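Diguanylate cyclase DosC (Escherichia coli, PDB 4ZVA) makes cyclic di-GMP as an oxygen-regulated diguanylate cyclase, probably sensing the gas through the haem of its globin domain. Local coordinates at residues A14-I25 and Y123-F134; E65-S73 and F134-A142. One frame throughout, in Å; residues are numbered along the deposited sequence.

Contact 1: residues A14-I25 and Y123-F134; sequences ADPPIRAKAAEI and YSAAEKLQVYHF
Lys21 meets the Tyr123 ring because its CG stands anti to the carbonyl carbon (chi1 -68°) and the chain runs on extended, bending only at chi4. CD thereby sits over the ring centre, 3.6 Å from the centroid of Tyr123 and almost on the ring normal, a CH-pi contact. Lys21 CE lies against the Glu127 carboxylate, while NZ, beyond the bend, makes a long salt bridge to Glu127 OE2 at 3.7 Å and donates to a water that in turn donates to OE2. The other carboxylate oxygen, Glu127 OE1, takes Ser124 N from above its plane, while Glu127 N donates to Ser124 OG at 3.2 Å: a capping box that opens helix 125-147 and steadies the lysine's partner. Tyr123 OH lies 2.8 Å from Glu24 OE1, at most a weak hydrogen bond, with carboxylate and ring planes 84° apart.

Farther along, Val131 CG2 packs on Lys21 CB and Val131 CG1 on Ala22, while Ile18 CD1 rests against Gln130 OE1 and CB. Phe134 carries Arg19 CG over one face, 3.8 Å from the ring centroid, and Ala14 CB touches its CD1 at 3.6 Å. In the guanidinium plane, Arg19 NE donates to Ala14 O. With the axes 8.7 Å apart and crossing at -74°, Lys21 and Arg19 both lay alkyl parts over rings, so adhesion probably owes more to dispersion than to the long, water-bridged ion pair.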
loop_
_atom_site.group_PDB
_atom_site.type_symbol
_atom_site.label_atom_id
_atom_site.label_comp_id
_atom_site.label_asym_id
_atom_site.label_seq_id
_atom_site.Cartn_x
_atom_site.Cartn_y
_atom_site.Cartn_z
ATOM N N ALA A 14 3.560 14.998 9.331
ATOM C CA ALA A 14 2.506 15.608 8.524
ATOM C C ALA A 14 1.982 16.880 9.185
ATOM O O ALA A 14 1.587 16.864 10.350
ATOM C CB ALA A 14 1.375 14.622 8.293
ATOM N N ASP A 15 1.959 17.978 8.435
ATOM C CA ASP A 15 1.495 19.251 8.972
ATOM C C ASP A 15 0.024 19.167 9.372
ATOM O O ASP A 15 -0.745 18.428 8.760
ATOM C CB ASP A 15 1.713 20.366 7.948
ATOM C CG ASP A 15 3.181 20.608 7.660
ATOM O OD1 ASP A 15 4.008 20.373 8.567
ATOM O OD2 ASP A 15 3.510 21.025 6.529
ATOM N N PRO A 16 -0.361 19.909 10.423
ATOM C CA PRO A 16 -1.748 19.902 10.904
ATOM C C PRO A 16 -2.819 20.150 9.822
ATOM O O PRO A 16 -3.801 19.412 9.822
ATOM C CB PRO A 16 -1.751 21.018 11.956
ATOM C CG PRO A 16 -0.348 21.027 12.477
ATOM C CD PRO A 16 0.522 20.710 11.290
ATOM N N PRO A 17 -2.640 21.141 8.917
ATOM C CA PRO A 17 -3.710 21.326 7.926
ATOM C C PRO A 17 -3.904 20.121 7.009
ATOM O O PRO A 17 -5.015 19.894 6.526
ATOM C CB PRO A 17 -3.237 22.539 7.118
ATOM C CG PRO A 17 -2.303 23.255 8.017
ATOM C CD PRO A 17 -1.600 22.177 8.777
ATOM N N ILE A 18 -2.835 19.365 6.778
ATOM C CA ILE A 18 -2.897 18.199 5.906
ATOM C C ILE A 18 -3.602 17.041 6.588
ATOM O O ILE A 18 -4.466 16.394 5.992
ATOM C CB ILE A 18 -1.491 17.748 5.465
ATOM C CG1 ILE A 18 -0.831 18.847 4.634
ATOM C CG2 ILE A 18 -1.572 16.464 4.661
ATOM C CD1 ILE A 18 -1.695 19.339 3.492
ATOM N N ARG A 19 -3.230 16.773 7.833
ATOM C CA ARG A 19 -3.907 15.741 8.607
ATOM C C ARG A 19 -5.376 16.113 8.841
ATOM O O ARG A 19 -6.238 15.245 8.931
ATOM C CB ARG A 19 -3.200 15.513 9.944
ATOM C CG ARG A 19 -1.839 14.840 9.804
ATOM C CD ARG A 19 -1.224 14.509 11.153
ATOM N NE ARG A 19 -0.806 15.700 11.886
ATOM C CZ ARG A 19 -1.470 16.207 12.918
ATOM N NH1 ARG A 19 -2.580 15.622 13.343
ATOM N NH2 ARG A 19 -1.019 17.293 13.530
ATOM N N ALA A 20 -5.647 17.409 8.927
ATOM C CA ALA A 20 -7.008 17.886 9.164
ATOM C C ALA A 20 -7.911 17.569 7.982
ATOM O O ALA A 20 -9.056 17.156 8.159
ATOM C CB ALA A 20 -7.005 19.373 9.437
ATOM N N LYS A 21 -7.382 17.748 6.776
ATOM C CA LYS A 21 -8.151 17.485 5.569
ATOM C C LYS A 21 -8.287 15.988 5.340
ATOM O O LYS A 21 -9.291 15.526 4.799
ATOM C CB LYS A 21 -7.500 18.160 4.361
ATOM C CG LYS A 21 -7.571 19.677 4.403
ATOM C CD LYS A 21 -6.972 20.305 3.158
ATOM C CE LYS A 21 -7.099 21.818 3.198
ATOM N NZ LYS A 21 -6.350 22.404 4.343
ATOM N N ALA A 22 -7.281 15.231 5.771
ATOM C CA ALA A 22 -7.350 13.776 5.735
ATOM C C ALA A 22 -8.471 13.272 6.643
ATOM O O ALA A 22 -9.218 12.359 6.283
ATOM C CB ALA A 22 -6.013 13.166 6.141
ATOM N N ALA A 23 -8.572 13.856 7.831
ATOM C CA ALA A 23 -9.650 13.511 8.751
ATOM C C ALA A 23 -11.002 13.921 8.176
ATOM O O ALA A 23 -11.988 13.205 8.327
ATOM C CB ALA A 23 -9.429 14.166 10.108
ATOM N N GLU A 24 -11.038 15.073 7.513
ATOM C CA GLU A 24 -12.277 15.574 6.923
ATOM C C GLU A 24 -12.785 14.611 5.858
ATOM O O GLU A 24 -13.962 14.258 5.838
ATOM C CB GLU A 24 -12.061 16.971 6.328
ATOM C CG GLU A 24 -13.345 17.733 5.996
ATOM C CD GLU A 24 -13.932 17.373 4.642
ATOM O OE1 GLU A 24 -13.194 16.839 3.787
ATOM O OE2 GLU A 24 -15.137 17.632 4.433
ATOM N N ILE A 25 -11.882 14.179 4.984
ATOM C CA ILE A 25 -12.214 13.218 3.941
ATOM C C ILE A 25 -12.747 11.928 4.549
ATOM O O ILE A 25 -13.745 11.376 4.087
ATOM C CB ILE A 25 -10.987 12.905 3.052
ATOM C CG1 ILE A 25 -10.650 14.107 2.170
ATOM C CG2 ILE A 25 -11.249 11.689 2.181
ATOM C CD1 ILE A 25 -11.725 14.445 1.165
ATOM N N TYR A 123 -9.927 20.709 -2.561
ATOM C CA TYR A 123 -8.603 21.099 -2.094
ATOM C C TYR A 123 -7.679 21.336 -3.284
ATOM O O TYR A 123 -7.972 20.896 -4.393
ATOM C CB TYR A 123 -8.037 20.031 -1.155
ATOM C CG TYR A 123 -8.932 19.737 0.032
ATOM C CD1 TYR A 123 -9.626 20.760 0.668
ATOM C CD2 TYR A 123 -9.101 18.442 0.504
ATOM C CE1 TYR A 123 -10.446 20.508 1.753
ATOM C CE2 TYR A 123 -9.926 18.177 1.589
ATOM C CZ TYR A 123 -10.594 19.216 2.209
ATOM O OH TYR A 123 -11.415 18.968 3.287
ATOM N N SER A 124 -6.567 22.029 -3.058
ATOM C CA SER A 124 -5.593 22.253 -4.123
ATOM C C SER A 124 -4.877 20.953 -4.460
ATOM O O SER A 124 -4.908 20.004 -3.678
ATOM C CB SER A 124 -4.577 23.327 -3.727
ATOM O OG SER A 124 -3.646 22.828 -2.783
ATOM N N ALA A 125 -4.246 20.910 -5.628
ATOM C CA ALA A 125 -3.527 19.716 -6.057
ATOM C C ALA A 125 -2.408 19.371 -5.081
ATOM O O ALA A 125 -2.183 18.201 -4.776
ATOM C CB ALA A 125 -2.969 19.910 -7.458
ATOM N N ALA A 126 -1.727 20.395 -4.574
ATOM C CA ALA A 126 -0.659 20.196 -3.598
ATOM C C ALA A 126 -1.212 19.593 -2.312
ATOM O O ALA A 126 -0.586 18.730 -1.700
ATOM C CB ALA A 126 0.055 21.507 -3.310
ATOM N N GLU A 127 -2.387 20.056 -1.901
ATOM C CA GLU A 127 -3.035 19.524 -0.709
ATOM C C GLU A 127 -3.488 18.085 -0.927
ATOM O O GLU A 127 -3.308 17.233 -0.056
ATOM C CB GLU A 127 -4.224 20.402 -0.308
ATOM C CG GLU A 127 -3.803 21.750 0.250
ATOM C CD GLU A 127 -4.968 22.694 0.469
ATOM O OE1 GLU A 127 -6.054 22.460 -0.106
ATOM O OE2 GLU A 127 -4.792 23.676 1.218
ATOM N N LYS A 128 -4.066 17.818 -2.095
ATOM C CA LYS A 128 -4.521 16.474 -2.438
ATOM C C LYS A 128 -3.378 15.464 -2.378
ATOM O O LYS A 128 -3.545 14.359 -1.874
ATOM C CB LYS A 128 -5.151 16.460 -3.830
ATOM C CG LYS A 128 -6.475 17.209 -3.933
ATOM C CD LYS A 128 -6.980 17.216 -5.366
ATOM C CE LYS A 128 -8.323 17.922 -5.482
ATOM N NZ LYS A 128 -8.771 18.020 -6.898
ATOM N N LEU A 129 -2.219 15.858 -2.894
ATOM C CA LEU A 129 -1.039 14.995 -2.894
ATOM C C LEU A 129 -0.613 14.624 -1.478
ATOM O O LEU A 129 -0.347 13.460 -1.181
ATOM C CB LEU A 129 0.121 15.681 -3.616
ATOM C CG LEU A 129 1.466 14.946 -3.581
ATOM C CD1 LEU A 129 1.376 13.614 -4.311
ATOM C CD2 LEU A 129 2.579 15.814 -4.155
ATOM N N GLN A 130 -0.545 15.625 -0.609
ATOM C CA GLN A 130 -0.108 15.413 0.763
ATOM C C GLN A 130 -1.144 14.659 1.592
ATOM O O GLN A 130 -0.791 13.849 2.450
ATOM C CB GLN A 130 0.225 16.754 1.413
ATOM C CG GLN A 130 1.438 17.421 0.790
ATOM C CD GLN A 130 1.879 18.655 1.544
ATOM O OE1 GLN A 130 1.191 19.675 1.543
ATOM N NE2 GLN A 130 3.034 18.569 2.193
ATOM N N VAL A 131 -2.422 14.923 1.336
ATOM C CA VAL A 131 -3.489 14.215 2.030
ATOM C C VAL A 131 -3.503 12.749 1.613
ATOM O O VAL A 131 -3.643 11.854 2.444
ATOM C CB VAL A 131 -4.869 14.853 1.758
ATOM C CG1 VAL A 131 -5.984 13.936 2.221
ATOM C CG2 VAL A 131 -4.966 16.203 2.448
ATOM N N TYR A 132 -3.355 12.514 0.315
ATOM C CA TYR A 132 -3.324 11.162 -0.221
ATOM C C TYR A 132 -2.106 10.399 0.306
ATOM O O TYR A 132 -2.205 9.222 0.646
ATOM C CB TYR A 132 -3.319 11.208 -1.750
ATOM C CG TYR A 132 -3.225 9.867 -2.434
ATOM C CD1 TYR A 132 -4.226 8.918 -2.293
ATOM C CD2 TYR A 132 -2.142 9.562 -3.249
ATOM C CE1 TYR A 132 -4.145 7.691 -2.932
ATOM C CE2 TYR A 132 -2.052 8.345 -3.890
ATOM C CZ TYR A 132 -3.052 7.413 -3.730
ATOM O OH TYR A 132 -2.956 6.200 -4.372
ATOM N N HIS A 133 -0.968 11.082 0.387
ATOM C CA HIS A 133 0.255 10.477 0.917
ATOM C C HIS A 133 0.103 10.053 2.374
ATOM O O HIS A 133 0.385 8.907 2.725
ATOM C CB HIS A 133 1.430 11.446 0.785
ATOM C CG HIS A 133 2.661 11.006 1.517
ATOM N ND1 HIS A 133 3.174 11.697 2.592
ATOM C CD2 HIS A 133 3.472 9.936 1.334
ATOM C CE1 HIS A 133 4.255 11.078 3.036
ATOM N NE2 HIS A 133 4.457 10.007 2.291
ATOM N N PHE A 134 -0.343 10.980 3.216
ATOM C CA PHE A 134 -0.585 10.681 4.624
ATOM C C PHE A 134 -1.553 9.516 4.777
ATOM O O PHE A 134 -1.350 8.634 5.613
ATOM C CB PHE A 134 -1.127 11.912 5.357
ATOM C CG PHE A 134 -1.485 11.650 6.793
ATOM C CD1 PHE A 134 -0.501 11.620 7.769
ATOM C CD2 PHE A 134 -2.801 11.436 7.171
ATOM C CE1 PHE A 134 -0.821 11.378 9.091
ATOM C CE2 PHE A 134 -3.128 11.193 8.492
ATOM C CZ PHE A 134 -2.137 11.164 9.454
HETATM O O HOH W 1 -3.775 22.725 3.765
#

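Contact 2: residues E65-S73 and F134-A142; sequences ERWIINVLS and FSINSIDIA. With HEM (protoporphyrin IX containing Fe), chain C.
Trp67 lies between the haem and helix 125-147: its CZ2 touches Ala142 CB at 3.7 Å, and Ile139 CG2 stands at the indole edge. The torsion that sets CG anti to the backbone N (chi1 -170°) carries the indole over the porphyrin's vinyl carbon CBC, 3.4 Å from CH2 of Trp67. Val71 CG2, one helical turn on, sits toward the rim of the opposite face, 3.4 Å above the indole plane; the indole is thus sandwiched between vinyl group and Val71, and the bond from Trp67 NE1 to Gln86 helps fix its rotation. Val71 CG1 packs against Ser138 O at 3.7 Å, while a water donates to both Val71 O and Ser138 OG. That hydroxyl also bonds to Phe134 O at 2.7 Å, so the water continues a polar chain through a largely apolar seam. Leu72 then drives CD2 against Ser135 CA at 3.8 Å, also meeting Ile139 CG1, and its carbonyl O lies in the plane of the Phe134 ring, at the edge. The segment axes pass 9.8 Å apart at 114°. Around this all-helical globin crossing, helix 100-119 meets Trp67 and Ile139 through Leu110 and Phe107, helix 16-43 backs Leu72 with Ala26, and helix 2-13 reaches Ser138 through Leu10.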
loop_
_atom_site.group_PDB
_atom_site.type_symbol
_atom_site.label_atom_id
_atom_site.label_comp_id
_atom_site.label_asym_id
_atom_site.label_seq_id
_atom_site.Cartn_x
_atom_site.Cartn_y
_atom_site.Cartn_z
ATOM N N GLU A 65 -16.412 1.877 8.761
ATOM C CA GLU A 65 -16.540 3.324 8.912
ATOM C C GLU A 65 -15.724 3.826 10.089
ATOM O O GLU A 65 -14.997 4.812 9.984
ATOM C CB GLU A 65 -18.000 3.729 9.114
ATOM C CG GLU A 65 -18.807 3.877 7.851
ATOM C CD GLU A 65 -20.091 4.647 8.091
ATOM O OE1 GLU A 65 -20.033 5.718 8.735
ATOM O OE2 GLU A 65 -21.155 4.178 7.643
ATOM N N ARG A 66 -15.864 3.139 11.216
ATOM C CA ARG A 66 -15.137 3.486 12.426
ATOM C C ARG A 66 -13.636 3.317 12.213
ATOM O O ARG A 66 -12.843 4.155 12.642
ATOM C CB ARG A 66 -15.618 2.626 13.594
ATOM C CG ARG A 66 -14.995 2.972 14.935
ATOM C CD ARG A 66 -15.442 1.991 16.010
ATOM N NE ARG A 66 -16.823 1.555 15.804
ATOM C CZ ARG A 66 -17.178 0.310 15.501
ATOM N NH1 ARG A 66 -16.257 -0.637 15.382
ATOM N NH2 ARG A 66 -18.458 0.009 15.326
ATOM N N TRP A 67 -13.254 2.236 11.542
ATOM C CA TRP A 67 -11.845 1.954 11.290
ATOM C C TRP A 67 -11.205 3.055 10.451
ATOM O O TRP A 67 -10.144 3.575 10.796
ATOM C CB TRP A 67 -11.681 0.604 10.586
ATOM C CG TRP A 67 -10.252 0.141 10.503
ATOM C CD1 TRP A 67 -9.620 -0.723 11.348
ATOM C CD2 TRP A 67 -9.278 0.521 9.518
ATOM N NE1 TRP A 67 -8.316 -0.905 10.955
ATOM C CE2 TRP A 67 -8.080 -0.153 9.835
ATOM C CE3 TRP A 67 -9.303 1.363 8.401
ATOM C CZ2 TRP A 67 -6.919 -0.012 9.074
ATOM C CZ3 TRP A 67 -8.148 1.505 7.648
ATOM C CH2 TRP A 67 -6.972 0.821 7.989
ATOM N N ILE A 68 -11.861 3.399 9.346
ATOM C CA ILE A 68 -11.357 4.412 8.426
ATOM C C ILE A 68 -11.158 5.751 9.126
ATOM O O ILE A 68 -10.116 6.389 8.976
ATOM C CB ILE A 68 -12.303 4.590 7.226
ATOM C CG1 ILE A 68 -12.285 3.330 6.359
ATOM C CG2 ILE A 68 -11.903 5.803 6.402
ATOM C CD1 ILE A 68 -13.378 3.281 5.322
ATOM N N ILE A 69 -12.155 6.168 9.902
ATOM C CA ILE A 69 -12.065 7.427 10.631
ATOM C C ILE A 69 -10.950 7.392 11.672
ATOM O O ILE A 69 -10.167 8.333 11.773
ATOM C CB ILE A 69 -13.400 7.774 11.330
ATOM C CG1 ILE A 69 -14.497 8.005 10.290
ATOM C CG2 ILE A 69 -13.243 9.011 12.205
ATOM C CD1 ILE A 69 -15.867 8.252 10.890
ATOM N N ASN A 70 -10.869 6.307 12.435
ATOM C CA ASN A 70 -9.853 6.199 13.478
ATOM C C ASN A 70 -8.435 6.269 12.923
ATOM O O ASN A 70 -7.586 6.982 13.459
ATOM C CB ASN A 70 -10.034 4.901 14.269
ATOM C CG ASN A 70 -11.185 4.975 15.259
ATOM O OD1 ASN A 70 -11.477 6.037 15.809
ATOM N ND2 ASN A 70 -11.851 3.847 15.484
ATOM N N VAL A 71 -8.195 5.561 11.826
ATOM C CA VAL A 71 -6.862 5.502 11.234
ATOM C C VAL A 71 -6.458 6.825 10.589
ATOM O O VAL A 71 -5.370 7.340 10.843
ATOM C CB VAL A 71 -6.771 4.374 10.187
ATOM C CG1 VAL A 71 -5.489 4.494 9.371
ATOM C CG2 VAL A 71 -6.847 3.020 10.868
ATOM N N LEU A 72 -7.338 7.387 9.767
ATOM C CA LEU A 72 -6.997 8.596 9.022
ATOM C C LEU A 72 -7.005 9.850 9.901
ATOM O O LEU A 72 -6.423 10.870 9.531
ATOM C CB LEU A 72 -7.943 8.770 7.831
ATOM C CG LEU A 72 -7.825 7.671 6.768
ATOM C CD1 LEU A 72 -8.693 7.969 5.552
ATOM C CD2 LEU A 72 -6.369 7.480 6.357
ATOM N N SER A 73 -7.656 9.776 11.060
ATOM C CA SER A 73 -7.694 10.906 11.990
ATOM C C SER A 73 -6.710 10.735 13.144
ATOM O O SER A 73 -6.819 11.414 14.166
ATOM C CB SER A 73 -9.104 11.091 12.556
ATOM O OG SER A 73 -10.073 11.083 11.526
ATOM N N PHE A 134 -0.343 10.980 3.216
ATOM C CA PHE A 134 -0.585 10.681 4.624
ATOM C C PHE A 134 -1.553 9.516 4.777
ATOM O O PHE A 134 -1.350 8.634 5.613
ATOM C CB PHE A 134 -1.127 11.912 5.357
ATOM C CG PHE A 134 -1.485 11.650 6.793
ATOM C CD1 PHE A 134 -0.501 11.620 7.769
ATOM C CD2 PHE A 134 -2.801 11.436 7.171
ATOM C CE1 PHE A 134 -0.821 11.378 9.091
ATOM C CE2 PHE A 134 -3.128 11.193 8.492
ATOM C CZ PHE A 134 -2.137 11.164 9.454
ATOM N N SER A 135 -2.597 9.515 3.955
ATOM C CA SER A 135 -3.616 8.474 3.998
ATOM C C SER A 135 -3.048 7.115 3.599
ATOM O O SER A 135 -3.320 6.113 4.252
ATOM C CB SER A 135 -4.789 8.836 3.086
ATOM O OG SER A 135 -5.424 10.031 3.518
ATOM N N ILE A 136 -2.274 7.081 2.518
ATOM C CA ILE A 136 -1.670 5.831 2.063
ATOM C C ILE A 136 -0.727 5.271 3.126
ATOM O O ILE A 136 -0.804 4.094 3.477
ATOM C CB ILE A 136 -0.901 6.010 0.739
ATOM C CG1 ILE A 136 -1.872 6.276 -0.412
ATOM C CG2 ILE A 136 -0.077 4.769 0.429
ATOM C CD1 ILE A 136 -2.881 5.162 -0.634
ATOM N N ASN A 137 0.154 6.120 3.642
ATOM C CA ASN A 137 1.107 5.697 4.661
ATOM C C ASN A 137 0.411 5.253 5.946
ATOM O O ASN A 137 0.850 4.309 6.600
ATOM C CB ASN A 137 2.100 6.822 4.955
ATOM C CG ASN A 137 3.199 6.914 3.912
ATOM O OD1 ASN A 137 3.101 6.322 2.837
ATOM N ND2 ASN A 137 4.242 7.673 4.218
ATOM N N SER A 138 -0.678 5.931 6.298
ATOM C CA SER A 138 -1.460 5.568 7.477
ATOM C C SER A 138 -2.138 4.214 7.314
ATOM O O SER A 138 -2.139 3.396 8.230
ATOM C CB SER A 138 -2.516 6.639 7.776
ATOM O OG SER A 138 -1.902 7.856 8.163
ATOM N N ILE A 139 -2.731 3.984 6.149
ATOM C CA ILE A 139 -3.418 2.727 5.892
ATOM C C ILE A 139 -2.410 1.577 5.846
ATOM O O ILE A 139 -2.661 0.497 6.387
ATOM C CB ILE A 139 -4.225 2.784 4.583
ATOM C CG1 ILE A 139 -5.389 3.770 4.730
ATOM C CG2 ILE A 139 -4.766 1.409 4.212
ATOM C CD1 ILE A 139 -6.232 3.912 3.491
ATOM N N ASP A 140 -1.263 1.824 5.218
ATOM C CA ASP A 140 -0.217 0.808 5.110
ATOM C C ASP A 140 0.404 0.435 6.456
ATOM O O ASP A 140 0.643 -0.743 6.722
ATOM C CB ASP A 140 0.883 1.278 4.158
ATOM C CG ASP A 140 0.542 1.027 2.702
ATOM O OD1 ASP A 140 -0.414 0.270 2.436
ATOM O OD2 ASP A 140 1.241 1.578 1.822
ATOM N N ILE A 141 0.672 1.431 7.299
ATOM C CA ILE A 141 1.244 1.163 8.616
ATOM C C ILE A 141 0.248 0.367 9.464
ATOM O O ILE A 141 0.640 -0.511 10.232
ATOM C CB ILE A 141 1.677 2.469 9.351
ATOM C CG1 ILE A 141 2.497 2.142 10.598
ATOM C CG2 ILE A 141 0.494 3.334 9.735
ATOM C CD1 ILE A 141 3.881 1.659 10.292
ATOM N N ALA A 142 -1.038 0.672 9.313
ATOM C CA ALA A 142 -2.083 -0.043 10.031
ATOM C C ALA A 142 -2.194 -1.483 9.541
ATOM O O ALA A 142 -2.392 -2.402 10.337
ATOM C CB ALA A 142 -3.417 0.673 9.881
HETATM C CHA HEM C . -14.371 -7.926 10.946
HETATM C CHB HEM C . -14.205 -9.968 6.550
HETATM C CHC HEM C . -10.642 -6.920 5.360
HETATM C CHD HEM C . -11.584 -4.256 9.293
HETATM C C1A HEM C . -14.673 -8.726 9.864
HETATM C C2A HEM C . -15.736 -9.712 9.771
HETATM C C3A HEM C . -15.681 -10.264 8.557
HETATM C C4A HEM C . -14.585 -9.662 7.835
HETATM C CMA HEM C . -16.616 -11.361 8.008
HETATM C CAA HEM C . -16.771 -10.069 10.861
HETATM C CBA HEM C . -17.579 -8.829 11.231
HETATM C CGA HEM C . -18.773 -9.224 12.055
HETATM O O1A HEM C . -19.274 -10.365 11.880
HETATM O O2A HEM C . -19.225 -8.388 12.878
HETATM C C1B HEM C . -13.240 -9.305 5.829
HETATM C C2B HEM C . -12.911 -9.536 4.438
HETATM C C3B HEM C . -11.917 -8.689 4.108
HETATM C C4B HEM C . -11.602 -7.904 5.283
HETATM C CMB HEM C . -13.623 -10.595 3.562
HETATM C CAB HEM C . -11.172 -8.487 2.763
HETATM C CBB HEM C . -11.462 -9.128 1.627
HETATM C C1C HEM C . -10.641 -5.884 6.267
HETATM C C2C HEM C . -9.922 -4.633 6.137
HETATM C C3C HEM C . -10.181 -3.892 7.233
HETATM C C4C HEM C . -11.075 -4.661 8.078
HETATM C CMC HEM C . -9.032 -4.290 4.919
HETATM C CAC HEM C . -9.684 -2.475 7.620
HETATM C CBC HEM C . -8.928 -1.697 6.839
HETATM C C1D HEM C . -12.416 -4.985 10.117
HETATM C C2D HEM C . -12.901 -4.545 11.408
HETATM C C3D HEM C . -13.779 -5.694 11.927
HETATM C C4D HEM C . -13.726 -6.710 10.898
HETATM C CMD HEM C . -12.598 -3.193 12.091
HETATM C CAD HEM C . -14.553 -5.780 13.262
HETATM C CBD HEM C . -13.573 -5.692 14.429
HETATM C CGD HEM C . -14.231 -6.169 15.698
HETATM O O1D HEM C . -13.660 -5.929 16.793
HETATM O O2D HEM C . -15.323 -6.787 15.617
HETATM N NA HEM C . -13.989 -8.728 8.663
HETATM N NB HEM C . -12.425 -8.304 6.316
HETATM N NC HEM C . -11.332 -5.866 7.460
HETATM N ND HEM C . -12.919 -6.257 9.859
HETATM FE FE HEM C . -12.471 -7.412 8.182
HETATM O O HOH W 2 -2.597 7.461 10.829
#

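Helix 125-147 serves both contacts, and Phe134 is the residue they share: it receives helix 16-43 in contact 1 and the end of helix 54-72 in contact 2. The centres of the two contacts are about 13 Å apart, yet they touch directly, with Ala23 CB 3.5 Å from Ser73 OG and Ala22 CB 4.1 Å from Ser135 OG. The centre of contact 1 lies about 16 Å, and that of contact 2 about 4 Å, from the centre of the chain; contact 2 reaches the haem through Trp67. Helix 125-147 thus packs on this pocket residue and, with Tyr132 and Asp140 among others, also meets the second subunit.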